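Local coordinates for protein DNA polymerase III subunit beta (PDB 4TRT) that probably encircles DNA as a ring-shaped head-to-tail homodimer, tethering DNA polymerases and other proteins to it and so conferring processivity, at residues M2-K8 with E85-L91; L17-V21 with I52-C56; V140-A144 with A193-D197; L248-A254 with G329-F335; S338-F344 with A355-T359. Where two conformers were deposited one is given. Residue numbers count along the deposited sequence, not the author numbering.

Interaction 1: residues M2-K8 with E85-L91; sequences MKANVTK and ELVELEL
Two antiparallel neighbours in a sheet of the N-terminal DNA-clamp domain, strands 2-7 and 86-91 run at 165° with their axes 4.6 Å apart. The register places Ala4 opposite Leu89 and Val6 opposite Val87 as hydrogen-bonded pairs; Lys3-Glu90, Asn5-Glu88 and Thr7-Leu86 are the non-hydrogen-bonded ones. In each hydrogen-bonded pair both amides are satisfied: Ala4 N to Leu89 O and Leu89 N to Ala4 O at 2.8 Å, Val6 N to Val87 O at 3.0 Å, Val87 N to Val6 O at 2.8 Å. Backbone groups of Lys3 and Asn5 turn to strand 61-63, and those of Glu88 and Glu90 to strand 95-100. At the Met2-Leu91 end Leu91 N reaches Met2 O at 3.0 Å, while a water accepts from Met2 N (3.1 Å) and donates to Leu91 O (2.7 Å). A second water donates to Asn5 OD1 (3.0 Å) and to Val87 O (3.1 Å). Met2, Ala4, Val6, Val87, Leu89 and Leu91 make the buried face, with Val6 (p) placing CG1 3.9 Å from Val87 CB. On the other face Lys3 NZ stays 4.4 Å from Glu90 OE1, beyond a salt bridge; Glu90 pairs with Arg99 instead. Where helix 8-21 begins, Lys8 NZ bonds to the carbonyls of Leu82 and Gly84, and Lys8 N donates to Glu85 O at 2.9 Å.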
# COMPACT_ATOMS: atom_id res chain seq x y z
N MET A 2 -15.01 34.71 -15.29
CA MET A 2 -15.50 33.34 -15.37
C MET A 2 -15.76 32.74 -14.00
O MET A 2 -14.92 32.81 -13.10
CB MET A 2 -14.54 32.42 -16.12
CG MET A 2 -15.18 31.09 -16.49
SD MET A 2 -14.74 29.74 -15.42
CE MET A 2 -13.25 29.35 -16.34
N LYS A 3 -16.92 32.11 -13.85
CA LYS A 3 -17.31 31.43 -12.62
C LYS A 3 -18.03 30.13 -12.98
O LYS A 3 -18.88 30.13 -13.87
CB LYS A 3 -18.24 32.28 -11.76
CG LYS A 3 -17.55 33.21 -10.79
CD LYS A 3 -18.53 34.21 -10.23
CE LYS A 3 -17.89 35.12 -9.20
NZ LYS A 3 -18.84 36.10 -8.66
N ALA A 4 -17.70 29.04 -12.29
CA ALA A 4 -18.35 27.76 -12.51
C ALA A 4 -18.78 27.14 -11.18
O ALA A 4 -18.07 27.24 -10.19
CB ALA A 4 -17.44 26.81 -13.28
N ASN A 5 -19.96 26.52 -11.17
CA ASN A 5 -20.40 25.73 -10.03
C ASN A 5 -20.45 24.27 -10.44
O ASN A 5 -21.10 23.93 -11.40
CB ASN A 5 -21.76 26.21 -9.52
CG ASN A 5 -21.65 27.50 -8.75
OD1 ASN A 5 -21.11 27.54 -7.64
ND2 ASN A 5 -22.16 28.57 -9.32
N VAL A 6 -19.74 23.43 -9.70
CA VAL A 6 -19.60 22.03 -10.05
C VAL A 6 -19.68 21.18 -8.77
O VAL A 6 -19.37 21.65 -7.67
CB VAL A 6 -18.25 21.81 -10.83
CG1 VAL A 6 -17.05 22.15 -9.97
CG2 VAL A 6 -18.13 20.39 -11.34
N THR A 7 -20.16 19.95 -8.92
CA THR A 7 -20.19 18.97 -7.83
C THR A 7 -18.78 18.45 -7.60
O THR A 7 -18.08 18.12 -8.56
CB THR A 7 -21.15 17.83 -8.19
OG1 THR A 7 -22.49 18.31 -8.13
CG2 THR A 7 -21.00 16.67 -7.26
N LYS A 8 -18.35 18.39 -6.34
CA LYS A 8 -17.02 17.89 -6.01
C LYS A 8 -16.83 16.45 -6.49
O LYS A 8 -15.77 16.11 -7.03
CB LYS A 8 -16.72 17.98 -4.52
CG LYS A 8 -15.29 17.60 -4.15
CD LYS A 8 -15.02 17.66 -2.66
CE LYS A 8 -15.67 16.51 -1.90
NZ LYS A 8 -15.61 16.73 -0.44
N GLU A 85 -19.50 19.55 -0.56
CA GLU A 85 -19.89 18.79 -1.75
C GLU A 85 -20.01 19.63 -3.02
O GLU A 85 -20.06 19.08 -4.11
CB GLU A 85 -21.19 18.02 -1.52
CG GLU A 85 -21.03 16.87 -0.54
CD GLU A 85 -19.87 15.91 -0.83
OE1 GLU A 85 -19.39 15.80 -1.99
OE2 GLU A 85 -19.41 15.26 0.13
N LEU A 86 -20.06 20.96 -2.89
CA LEU A 86 -20.24 21.84 -4.03
C LEU A 86 -19.05 22.79 -4.12
O LEU A 86 -18.63 23.41 -3.12
CB LEU A 86 -21.57 22.60 -3.97
CG LEU A 86 -22.86 21.77 -3.92
CD1 LEU A 86 -24.06 22.72 -3.82
CD2 LEU A 86 -23.04 20.83 -5.11
N VAL A 87 -18.51 22.89 -5.34
CA VAL A 87 -17.28 23.66 -5.58
C VAL A 87 -17.58 24.86 -6.47
O VAL A 87 -18.29 24.73 -7.47
CB VAL A 87 -16.20 22.77 -6.22
CG1 VAL A 87 -14.89 23.54 -6.41
CG2 VAL A 87 -15.95 21.52 -5.37
N GLU A 88 -17.06 26.02 -6.10
CA GLU A 88 -17.08 27.20 -6.96
C GLU A 88 -15.68 27.43 -7.55
O GLU A 88 -14.70 27.50 -6.81
CB GLU A 88 -17.53 28.44 -6.19
CG GLU A 88 -17.72 29.64 -7.12
CD GLU A 88 -18.06 30.94 -6.42
OE1 GLU A 88 -17.41 31.26 -5.41
OE2 GLU A 88 -18.95 31.64 -6.93
N LEU A 89 -15.60 27.55 -8.87
CA LEU A 89 -14.38 27.95 -9.57
C LEU A 89 -14.57 29.36 -10.05
O LEU A 89 -15.67 29.74 -10.48
CB LEU A 89 -14.11 27.03 -10.77
CG LEU A 89 -13.93 25.56 -10.44
CD1 LEU A 89 -13.73 24.75 -11.72
CD2 LEU A 89 -12.78 25.40 -9.44
N GLU A 90 -13.53 30.17 -9.91
CA GLU A 90 -13.52 31.52 -10.45
C GLU A 90 -12.15 31.81 -11.05
O GLU A 90 -11.13 31.48 -10.46
CB GLU A 90 -13.88 32.56 -9.38
CG GLU A 90 -13.83 34.01 -9.88
CD GLU A 90 -14.09 35.05 -8.80
OE1 GLU A 90 -14.71 34.73 -7.76
OE2 GLU A 90 -13.69 36.21 -8.99
N LEU A 91 -12.11 32.43 -12.23
CA LEU A 91 -10.86 32.76 -12.88
C LEU A 91 -10.77 34.26 -13.01
O LEU A 91 -11.60 34.89 -13.68
CB LEU A 91 -10.78 32.10 -14.26
CG LEU A 91 -9.47 32.35 -15.03
CD1 LEU A 91 -8.37 31.52 -14.38
CD2 LEU A 91 -9.61 31.98 -16.50
O HOH W 1 -12.19 35.70 -16.16
O HOH W 2 -21.36 24.65 -6.86

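Interaction 2: residues L17-V21 with I52-C56; sequences LLERV and IDLSC
Here a helix lies on a beta sheet, the layering of the DNA-clamp domain, in which helices of this family line the central hole and sheets form the outer layer. The 17-21 part of helix 8-21 runs nearly antiparallel to strand 52-56 (165°), with the axes 9.0 Å apart, and no hydrogen bond joins them. Ile52, Leu54 and Cys56 face the helix in extended conformation; Asp53 and Ser55 face away. Leu54 (tp) is the main bump. Its CD2 enters a hollow between consecutive helix turns, 3.6 Å from Val21 CG2, 4.0 Å from Leu18 CD2, 4.4 Å from Leu17 CB and 3.7 Å from Leu17 O. Leu18 leaves the helix sideways, and its CD2 comes 3.6 Å from Leu54 O. The hollow is flanked along the strand: Cys56 SG sits 4.3 Å from Leu17 CD1, and Cys56 CB 4.3 Å from Leu18 CD1. Val224 of the adjoining strand also touches Leu17 and Leu54. At the other end Val21 (t) sets CG2 3.8 Å from Ile52 CD1.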
# COMPACT_ATOMS: atom_id res chain seq x y z
N LEU A 17 -9.01 10.70 -13.20
CA LEU A 17 -8.65 10.05 -14.46
C LEU A 17 -7.50 10.79 -15.13
O LEU A 17 -6.55 10.17 -15.59
CB LEU A 17 -9.87 9.97 -15.40
CG LEU A 17 -11.05 9.07 -15.00
CD1 LEU A 17 -12.22 9.30 -15.95
CD2 LEU A 17 -10.70 7.59 -14.94
N LEU A 18 -7.58 12.12 -15.16
CA LEU A 18 -6.57 12.92 -15.85
C LEU A 18 -5.22 12.92 -15.13
O LEU A 18 -4.19 12.87 -15.78
CB LEU A 18 -7.05 14.36 -16.06
CG LEU A 18 -7.90 14.41 -17.32
CD1 LEU A 18 -8.99 15.45 -17.23
CD2 LEU A 18 -7.02 14.58 -18.55
N GLU A 19 -5.23 12.92 -13.80
CA GLU A 19 -3.98 12.93 -13.07
C GLU A 19 -3.19 11.63 -13.21
O GLU A 19 -1.97 11.64 -13.06
CB GLU A 19 -4.19 13.30 -11.59
CG GLU A 19 -4.55 12.16 -10.67
CD GLU A 19 -4.63 12.58 -9.21
OE1 GLU A 19 -5.50 12.05 -8.50
OE2 GLU A 19 -3.84 13.43 -8.76
N ARG A 20 -3.85 10.53 -13.51
CA ARG A 20 -3.12 9.29 -13.77
C ARG A 20 -2.42 9.27 -15.14
O ARG A 20 -1.43 8.58 -15.28
CB ARG A 20 -3.98 8.04 -13.57
CG ARG A 20 -4.12 7.64 -12.10
CD ARG A 20 -5.04 6.44 -11.97
NE ARG A 20 -6.28 6.64 -12.72
CZ ARG A 20 -7.25 5.74 -12.82
NH1 ARG A 20 -7.17 4.57 -12.19
NH2 ARG A 20 -8.32 6.02 -13.56
N VAL A 21 -2.92 10.05 -16.10
CA VAL A 21 -2.31 10.19 -17.44
C VAL A 21 -1.26 11.31 -17.50
O VAL A 21 -0.13 11.10 -17.98
CB VAL A 21 -3.40 10.46 -18.49
CG1 VAL A 21 -2.80 10.79 -19.86
CG2 VAL A 21 -4.34 9.27 -18.59
N ILE A 52 -0.78 9.07 -25.12
CA ILE A 52 -2.23 9.22 -25.24
C ILE A 52 -2.67 10.63 -24.92
O ILE A 52 -1.99 11.35 -24.21
CB ILE A 52 -3.01 8.18 -24.40
CG1 ILE A 52 -2.87 8.42 -22.90
CG2 ILE A 52 -2.59 6.76 -24.75
CD1 ILE A 52 -4.00 7.81 -22.09
N ASP A 53 -3.83 11.03 -25.46
CA ASP A 53 -4.53 12.24 -25.04
C ASP A 53 -5.81 11.80 -24.39
O ASP A 53 -6.43 10.83 -24.83
CB ASP A 53 -4.90 13.15 -26.21
CG ASP A 53 -3.76 13.40 -27.17
OD1 ASP A 53 -2.62 13.54 -26.70
OD2 ASP A 53 -4.02 13.46 -28.39
N LEU A 54 -6.24 12.54 -23.38
CA LEU A 54 -7.45 12.22 -22.65
C LEU A 54 -8.24 13.49 -22.39
O LEU A 54 -7.68 14.54 -22.07
CB LEU A 54 -7.08 11.55 -21.33
CG LEU A 54 -8.19 11.06 -20.41
CD1 LEU A 54 -8.98 9.93 -21.07
CD2 LEU A 54 -7.59 10.63 -19.09
N SER A 55 -9.56 13.36 -22.52
CA SER A 55 -10.49 14.44 -22.27
C SER A 55 -11.64 13.89 -21.45
O SER A 55 -12.14 12.80 -21.74
CB SER A 55 -11.02 14.97 -23.59
OG SER A 55 -11.73 16.15 -23.38
N CYS A 56 -12.06 14.63 -20.43
CA CYS A 56 -13.21 14.23 -19.62
C CYS A 56 -14.14 15.42 -19.44
O CYS A 56 -13.71 16.51 -19.05
CB CYS A 56 -12.78 13.72 -18.24
SG CYS A 56 -14.15 12.93 -17.36

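Interaction 3: residues V140-A144 with A193-D197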
# COMPACT_ATOMS: atom_id res chain seq x y z
N VAL A 140 -6.28 -10.54 -21.16
CA VAL A 140 -5.18 -10.92 -22.09
C VAL A 140 -3.92 -10.08 -22.01
O VAL A 140 -2.88 -10.51 -22.49
CB VAL A 140 -5.66 -10.97 -23.55
CG1 VAL A 140 -6.92 -11.83 -23.63
CG2 VAL A 140 -5.85 -9.56 -24.12
N ARG A 141 -3.99 -8.94 -21.33
CA ARG A 141 -2.92 -7.93 -21.33
C ARG A 141 -1.55 -8.46 -20.87
O ARG A 141 -0.52 -8.08 -21.43
CB ARG A 141 -3.36 -6.75 -20.42
CG ARG A 141 -2.26 -5.94 -19.75
CD ARG A 141 -1.66 -5.04 -20.78
NE ARG A 141 -0.57 -4.18 -20.31
CZ ARG A 141 0.72 -4.42 -20.50
NH1 ARG A 141 1.14 -5.55 -21.07
NH2 ARG A 141 1.60 -3.53 -20.09
N TYR A 142 -1.54 -9.31 -19.85
CA TYR A 142 -0.29 -9.88 -19.34
C TYR A 142 0.59 -10.57 -20.41
O TYR A 142 1.80 -10.68 -20.25
CB TYR A 142 -0.59 -10.90 -18.23
CG TYR A 142 -1.22 -12.19 -18.74
CD1 TYR A 142 -0.44 -13.22 -19.23
CD2 TYR A 142 -2.61 -12.36 -18.76
CE1 TYR A 142 -0.99 -14.39 -19.71
CE2 TYR A 142 -3.18 -13.53 -19.25
CZ TYR A 142 -2.37 -14.54 -19.72
OH TYR A 142 -2.88 -15.72 -20.18
N ALA A 143 -0.01 -11.06 -21.49
CA ALA A 143 0.73 -11.85 -22.49
C ALA A 143 1.56 -11.00 -23.45
O ALA A 143 2.45 -11.52 -24.14
CB ALA A 143 -0.22 -12.74 -23.29
N ALA A 144 1.25 -9.71 -23.54
CA ALA A 144 1.99 -8.79 -24.42
C ALA A 144 3.31 -8.44 -23.76
O ALA A 144 3.37 -8.28 -22.54
CB ALA A 144 1.18 -7.53 -24.69
N ALA A 193 0.27 -1.96 -25.70
CA ALA A 193 -0.13 -2.51 -24.39
C ALA A 193 -0.29 -1.44 -23.31
O ALA A 193 -1.24 -1.49 -22.52
CB ALA A 193 0.86 -3.56 -23.90
N ARG A 194 0.65 -0.50 -23.24
CA ARG A 194 0.54 0.62 -22.27
C ARG A 194 -0.70 1.50 -22.51
O ARG A 194 -1.28 2.04 -21.57
CB ARG A 194 1.78 1.50 -22.26
CG ARG A 194 3.02 0.86 -21.66
CD ARG A 194 4.28 1.72 -21.82
NE ARG A 194 4.05 3.14 -21.47
CZ ARG A 194 4.05 4.20 -22.31
NH1 ARG A 194 4.30 4.06 -23.62
NH2 ARG A 194 3.81 5.43 -21.83
N SER A 195 -1.14 1.62 -23.75
CA SER A 195 -2.40 2.30 -24.04
C SER A 195 -3.63 1.46 -23.64
O SER A 195 -4.67 2.01 -23.23
CB SER A 195 -2.49 2.67 -25.52
OG SER A 195 -1.50 3.63 -25.83
N VAL A 196 -3.53 0.14 -23.73
CA VAL A 196 -4.57 -0.72 -23.18
C VAL A 196 -4.71 -0.50 -21.66
O VAL A 196 -5.83 -0.43 -21.15
CB VAL A 196 -4.35 -2.20 -23.53
CG1 VAL A 196 -5.26 -3.11 -22.71
CG2 VAL A 196 -4.58 -2.42 -25.01
N ASP A 197 -3.60 -0.36 -20.95
CA ASP A 197 -3.63 -0.09 -19.51
C ASP A 197 -4.42 1.18 -19.19
O ASP A 197 -5.19 1.21 -18.23
CB ASP A 197 -2.22 0.06 -18.93
CG ASP A 197 -1.43 -1.23 -18.99
OD1 ASP A 197 -2.03 -2.32 -18.95
OD2 ASP A 197 -0.19 -1.15 -19.08
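A two-pronged salt bridge ties Arg141 to Asp197. The main bonds run side by side, Arg141 NE to Asp197 OD1 at 2.7 Å and Arg141 NH2 to Asp197 OD2 at 3.1 Å, with a weak third from Arg141 NE to Asp197 OD2 at 3.3 Å. Asp197 OD1 lies near the guanidinium plane, so the carboxylate meets the arginine along its NE-NH2 edge. Arg141 reaches it with chi2 at 76° (p) bending the chain between trans chi1 and chi3, and chi4 at 101° turning the guanidinium. One face of the guanidinium is covered by Ala193 CB, 3.5 Å from Arg141 NH1. Asp197 and Ala193 stand one turn apart, as the bond from Asp197 N to Ala193 O (3.1 Å) confirms, so a single helical turn presents both the charge and the small apolar cover. Further out, Ala144 CB meets Ala193 CB at 4.1 Å. The total buried area is modest, 207 Å². The contact joins the loop after helix 130-140 to the first turn of helix 193-202, both in the central clamp domain. Ile156 of strand 155-161 touches Ala144, Ala193 and Val196, while Tyr142 packs on helix 317-324 and hydrogen-bonds Tyr353 through its hydroxyl.

Interaction 4: residues L248-A254 with G329-F335; sequences LQVTLPA and GDAELLF
Strands 248-253 and 330-335 are both extended and cross at 159°, antiparallel, with axes 4.5 Å apart. Leu248-Phe335, Val250-Leu333 and Leu252-Ala331 form the hydrogen-bonded pairs. Val250 N donates to Leu333 O (2.9 Å) and Leu333 N to Val250 O (2.8 Å); Leu252 N reaches Ala331 O at 3.1 Å and Ala331 N reaches Leu252 O at 2.7 Å. Phe335 N bonds Leu248 O at 2.9 Å, but the return bond from Leu248 N to Phe335 O is weak at 3.4 Å. On the buried face, Leu248 (tp) sets CD2 4.0 Å from Phe335 CD2, and Val250 (t) points CG2 at the edge of the Phe335 ring, 4.2 Å from CE2. Leu252 takes the p, t conformation, which swings CD2 across to Leu333 CD1 (4.1 Å) and Ala331 CB (4.2 Å); Leu333 is mt. This pairing belongs to the C-terminal clamp domain; within its sheet the pair lies between strand 303-306, next to 248-253, and strand 342-346, next to 330-335, with Phe335 also packed on strand 310-316. On the opposite face extended Gln249 (tt) lays CG 3.6 Å from Leu334 CD2 (Leu334 mt), and Thr251 (m) puts OG1 3.7 Å from Glu332 CG. Glu332, chi1 off-rotamer at -137°, sends its carboxylate to Arg345. Gly329, at phi 84° and psi -103°, presents its O to Ala254 N at 2.9 Å, where helix 254-265 starts.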
# COMPACT_ATOMS: atom_id res chain seq x y z
N LEU A 248 -4.61 -35.29 -22.68
CA LEU A 248 -4.98 -35.37 -21.29
C LEU A 248 -5.72 -34.09 -20.88
O LEU A 248 -5.28 -32.99 -21.20
CB LEU A 248 -3.73 -35.57 -20.42
CG LEU A 248 -3.85 -35.60 -18.89
CD1 LEU A 248 -4.68 -36.78 -18.40
CD2 LEU A 248 -2.45 -35.63 -18.28
N GLN A 249 -6.83 -34.27 -20.16
CA GLN A 249 -7.69 -33.19 -19.71
C GLN A 249 -7.82 -33.34 -18.21
O GLN A 249 -8.09 -34.44 -17.73
CB GLN A 249 -9.07 -33.29 -20.36
CG GLN A 249 -10.07 -32.24 -19.91
CD GLN A 249 -11.44 -32.51 -20.51
OE1 GLN A 249 -11.58 -32.59 -21.73
NE2 GLN A 249 -12.46 -32.69 -19.65
N VAL A 250 -7.61 -32.26 -17.48
CA VAL A 250 -7.73 -32.27 -16.04
C VAL A 250 -8.67 -31.14 -15.67
O VAL A 250 -8.55 -30.04 -16.20
CB VAL A 250 -6.35 -32.08 -15.36
CG1 VAL A 250 -6.51 -31.86 -13.85
CG2 VAL A 250 -5.47 -33.30 -15.61
N THR A 251 -9.63 -31.41 -14.78
CA THR A 251 -10.56 -30.41 -14.34
C THR A 251 -10.47 -30.34 -12.81
O THR A 251 -10.46 -31.38 -12.14
CB THR A 251 -11.99 -30.82 -14.80
OG1 THR A 251 -12.03 -30.84 -16.24
CG2 THR A 251 -12.98 -29.88 -14.27
N LEU A 252 -10.42 -29.13 -12.26
CA LEU A 252 -10.30 -28.95 -10.82
C LEU A 252 -10.68 -27.53 -10.43
O LEU A 252 -10.75 -26.65 -11.29
CB LEU A 252 -8.87 -29.28 -10.36
CG LEU A 252 -7.77 -28.29 -10.72
CD1 LEU A 252 -6.46 -28.78 -10.12
CD2 LEU A 252 -7.59 -28.06 -12.23
N PRO A 253 -10.90 -27.29 -9.13
CA PRO A 253 -11.26 -25.95 -8.66
C PRO A 253 -10.15 -24.95 -8.93
O PRO A 253 -8.99 -25.21 -8.60
CB PRO A 253 -11.45 -26.15 -7.16
CG PRO A 253 -11.73 -27.61 -6.98
CD PRO A 253 -10.88 -28.27 -8.02
N ALA A 254 -10.51 -23.82 -9.53
CA ALA A 254 -9.54 -22.81 -9.93
C ALA A 254 -8.80 -22.25 -8.72
O ALA A 254 -7.58 -22.04 -8.78
CB ALA A 254 -10.23 -21.69 -10.67
N GLY A 329 -14.04 -20.46 -10.67
CA GLY A 329 -14.86 -21.65 -10.54
C GLY A 329 -14.02 -22.89 -10.73
O GLY A 329 -13.31 -23.33 -9.83
N ASP A 330 -14.13 -23.50 -11.90
CA ASP A 330 -13.31 -24.66 -12.20
C ASP A 330 -12.44 -24.41 -13.42
O ASP A 330 -12.86 -23.76 -14.37
CB ASP A 330 -14.21 -25.88 -12.39
CG ASP A 330 -14.95 -26.23 -11.10
OD1 ASP A 330 -14.32 -26.78 -10.16
OD2 ASP A 330 -16.16 -25.94 -11.03
N ALA A 331 -11.19 -24.86 -13.33
CA ALA A 331 -10.27 -24.76 -14.44
C ALA A 331 -10.23 -26.08 -15.20
O ALA A 331 -10.38 -27.14 -14.61
CB ALA A 331 -8.87 -24.41 -13.92
N GLU A 332 -10.03 -25.98 -16.51
CA GLU A 332 -9.82 -27.10 -17.40
C GLU A 332 -8.41 -26.94 -17.96
O GLU A 332 -8.08 -25.91 -18.54
CB GLU A 332 -10.84 -27.03 -18.54
CG GLU A 332 -11.49 -28.33 -18.91
CD GLU A 332 -12.67 -28.10 -19.86
OE1 GLU A 332 -12.42 -27.65 -20.99
OE2 GLU A 332 -13.84 -28.35 -19.49
N LEU A 333 -7.57 -27.95 -17.76
CA LEU A 333 -6.20 -27.93 -18.28
C LEU A 333 -6.11 -28.99 -19.36
O LEU A 333 -6.38 -30.17 -19.09
CB LEU A 333 -5.18 -28.24 -17.16
CG LEU A 333 -5.42 -27.61 -15.79
CD1 LEU A 333 -4.37 -28.09 -14.80
CD2 LEU A 333 -5.48 -26.09 -15.89
N LEU A 334 -5.73 -28.58 -20.57
CA LEU A 334 -5.65 -29.47 -21.70
C LEU A 334 -4.19 -29.58 -22.14
O LEU A 334 -3.58 -28.58 -22.55
CB LEU A 334 -6.48 -28.93 -22.84
CG LEU A 334 -7.94 -28.57 -22.57
CD1 LEU A 334 -8.52 -27.91 -23.82
CD2 LEU A 334 -8.75 -29.79 -22.19
N PHE A 335 -3.64 -30.79 -22.07
CA PHE A 335 -2.24 -31.04 -22.33
C PHE A 335 -2.06 -31.80 -23.64
O PHE A 335 -2.79 -32.76 -23.91
CB PHE A 335 -1.63 -31.86 -21.20
CG PHE A 335 -1.70 -31.18 -19.87
CD1 PHE A 335 -0.95 -30.05 -19.62
CD2 PHE A 335 -2.53 -31.68 -18.87
CE1 PHE A 335 -1.00 -29.43 -18.39
CE2 PHE A 335 -2.60 -31.05 -17.64
CZ PHE A 335 -1.82 -29.93 -17.40

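Interaction 5: residues S338-F344 with A355-T359; sequences STSPAIF and AVMVT. Unlike the reference sequence in segment 355-359: Ala355 (reference Gly), Val356 (reference Gly), Met357 (reference His), Val358 (reference Gly), Thr359 (reference His).
A beta hairpin near the C-terminal end of the clamp chain supplies this contact, between strands 342-346 and 353-357. Their segments 342-344 and 355-357 are antiparallel at 147°, with axes 4.7 Å apart. Ala342-Met357 and Phe344-Ala355 are hydrogen-bonded pairs flanking the non-hydrogen-bonded pair Ile343-Val356. Ala342 N donates to Met357 O at 2.8 Å; Met357 N to Ala342 O, Phe344 N to Ala355 O and Ala355 N to Phe344 O are each 2.9 Å. Phe344 (chi1 m, chi2 -11°) turns a ring face to Met357 (chi1 m). Met357 CG makes a CH-pi contact, 4.2 Å from the Phe344 ring centroid and 23° off the normal, and its SD adds an oblique Met-aromatic contact at 5.0 Å from that centroid. On the reverse face Val356 CG2 meets Ile343 CG1 at 4.3 Å, and Val356 CG1 meets Pro341 CB at 4.1 Å. Beyond the strands the backbones separate: a water accepts from Thr359 N (2.9 Å) and donates weakly to Thr339 O (3.3 Å), while Thr359 CG2 lies 3.6 Å from Ser340 O. Helix 317-324 covers Phe344, Ala355 and Met357; strand 330-335 borders the hairpin on one side, and strand 175-181 of the central domain continues the sheet on the other.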
# COMPACT_ATOMS: atom_id res chain seq x y z
N SER A 338 4.15 -33.91 -22.79
CA SER A 338 4.96 -33.49 -21.63
C SER A 338 5.83 -32.28 -21.92
O SER A 338 6.12 -31.51 -21.01
CB SER A 338 5.84 -34.63 -21.12
OG SER A 338 6.72 -35.02 -22.14
N THR A 339 6.21 -32.08 -23.19
CA THR A 339 7.02 -30.92 -23.56
C THR A 339 6.40 -30.09 -24.69
O THR A 339 7.12 -29.40 -25.40
CB THR A 339 8.45 -31.38 -23.97
OG1 THR A 339 8.37 -32.18 -25.15
CG2 THR A 339 9.08 -32.22 -22.84
N SER A 340 5.08 -30.12 -24.85
CA SER A 340 4.43 -29.33 -25.89
C SER A 340 3.32 -28.48 -25.27
O SER A 340 3.04 -28.60 -24.08
CB SER A 340 3.94 -30.22 -27.05
OG SER A 340 3.12 -31.26 -26.59
N PRO A 341 2.74 -27.55 -26.05
CA PRO A 341 1.95 -26.53 -25.35
C PRO A 341 0.64 -27.06 -24.73
O PRO A 341 0.12 -28.12 -25.12
CB PRO A 341 1.70 -25.47 -26.43
CG PRO A 341 2.81 -25.66 -27.43
CD PRO A 341 3.03 -27.15 -27.45
N ALA A 342 0.16 -26.32 -23.75
CA ALA A 342 -1.06 -26.64 -23.02
C ALA A 342 -2.06 -25.50 -23.14
O ALA A 342 -1.67 -24.36 -23.37
CB ALA A 342 -0.74 -26.89 -21.55
N ILE A 343 -3.34 -25.81 -22.94
CA ILE A 343 -4.39 -24.79 -22.89
C ILE A 343 -4.99 -24.80 -21.49
O ILE A 343 -5.31 -25.87 -20.96
CB ILE A 343 -5.50 -25.05 -23.94
CG1 ILE A 343 -4.94 -24.97 -25.37
CG2 ILE A 343 -6.64 -24.07 -23.79
CD1 ILE A 343 -5.90 -25.51 -26.41
N PHE A 344 -5.09 -23.61 -20.87
CA PHE A 344 -5.82 -23.42 -19.62
C PHE A 344 -7.05 -22.56 -19.92
O PHE A 344 -6.96 -21.54 -20.59
CB PHE A 344 -4.97 -22.72 -18.55
CG PHE A 344 -3.70 -23.43 -18.16
CD1 PHE A 344 -3.42 -24.73 -18.56
CD2 PHE A 344 -2.80 -22.79 -17.31
CE1 PHE A 344 -2.25 -25.35 -18.18
CE2 PHE A 344 -1.64 -23.41 -16.90
CZ PHE A 344 -1.35 -24.69 -17.35
N ALA A 355 -6.01 -19.48 -22.42
CA ALA A 355 -4.57 -19.23 -22.34
C ALA A 355 -3.85 -20.42 -22.97
O ALA A 355 -4.21 -21.57 -22.73
CB ALA A 355 -4.12 -19.07 -20.89
N VAL A 356 -2.82 -20.13 -23.77
CA VAL A 356 -1.92 -21.15 -24.25
C VAL A 356 -0.59 -20.93 -23.55
O VAL A 356 -0.06 -19.81 -23.53
CB VAL A 356 -1.71 -21.08 -25.78
CG1 VAL A 356 -0.68 -22.12 -26.25
CG2 VAL A 356 -3.05 -21.27 -26.49
N MET A 357 -0.09 -22.01 -22.95
CA MET A 357 1.16 -22.02 -22.20
C MET A 357 2.15 -22.95 -22.87
O MET A 357 1.78 -24.04 -23.28
CB MET A 357 0.89 -22.63 -20.83
CG MET A 357 0.18 -21.72 -19.85
SD MET A 357 1.28 -20.95 -18.66
CE MET A 357 2.74 -21.99 -18.52
N VAL A 358 3.40 -22.53 -22.94
CA VAL A 358 4.49 -23.41 -23.34
C VAL A 358 5.17 -24.02 -22.12
O VAL A 358 5.12 -23.44 -21.04
CB VAL A 358 5.52 -22.66 -24.20
CG1 VAL A 358 4.82 -22.06 -25.44
CG2 VAL A 358 6.26 -21.58 -23.40
N THR A 359 5.77 -25.20 -22.29
CA THR A 359 6.53 -25.84 -21.21
C THR A 359 7.96 -25.26 -21.15
O THR A 359 8.41 -24.65 -22.12
CB THR A 359 6.60 -27.39 -21.39
OG1 THR A 359 7.14 -27.72 -22.67
CG2 THR A 359 5.22 -28.01 -21.26
O HOH W 3 5.67 -26.49 -24.83

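The contacts follow the chain through its three clamp domains: interactions 1 and 4, whose centres are 55 Å apart, lie on opposite sides of the chain's centre. Interaction 2 is nested within the loop closed by interaction 1, and helix 8-21 follows strand 2-7 directly, yet their nearest atoms stay about 10 Å apart. Interaction 3 touches two others. Ile52 CG2 packs 3.5 Å from Ser195 OG, joining interactions 2 and 3, and Tyr142 OH lies 3.6 Å from Ala355 CB, joining interactions 3 and 5. Interactions 4 and 5 share one sheet: Leu334 N to Ile343 O, 2.8 Å, is a probable hydrogen bond, and Leu333 CD2 is 3.6 Å from Phe344 CD1.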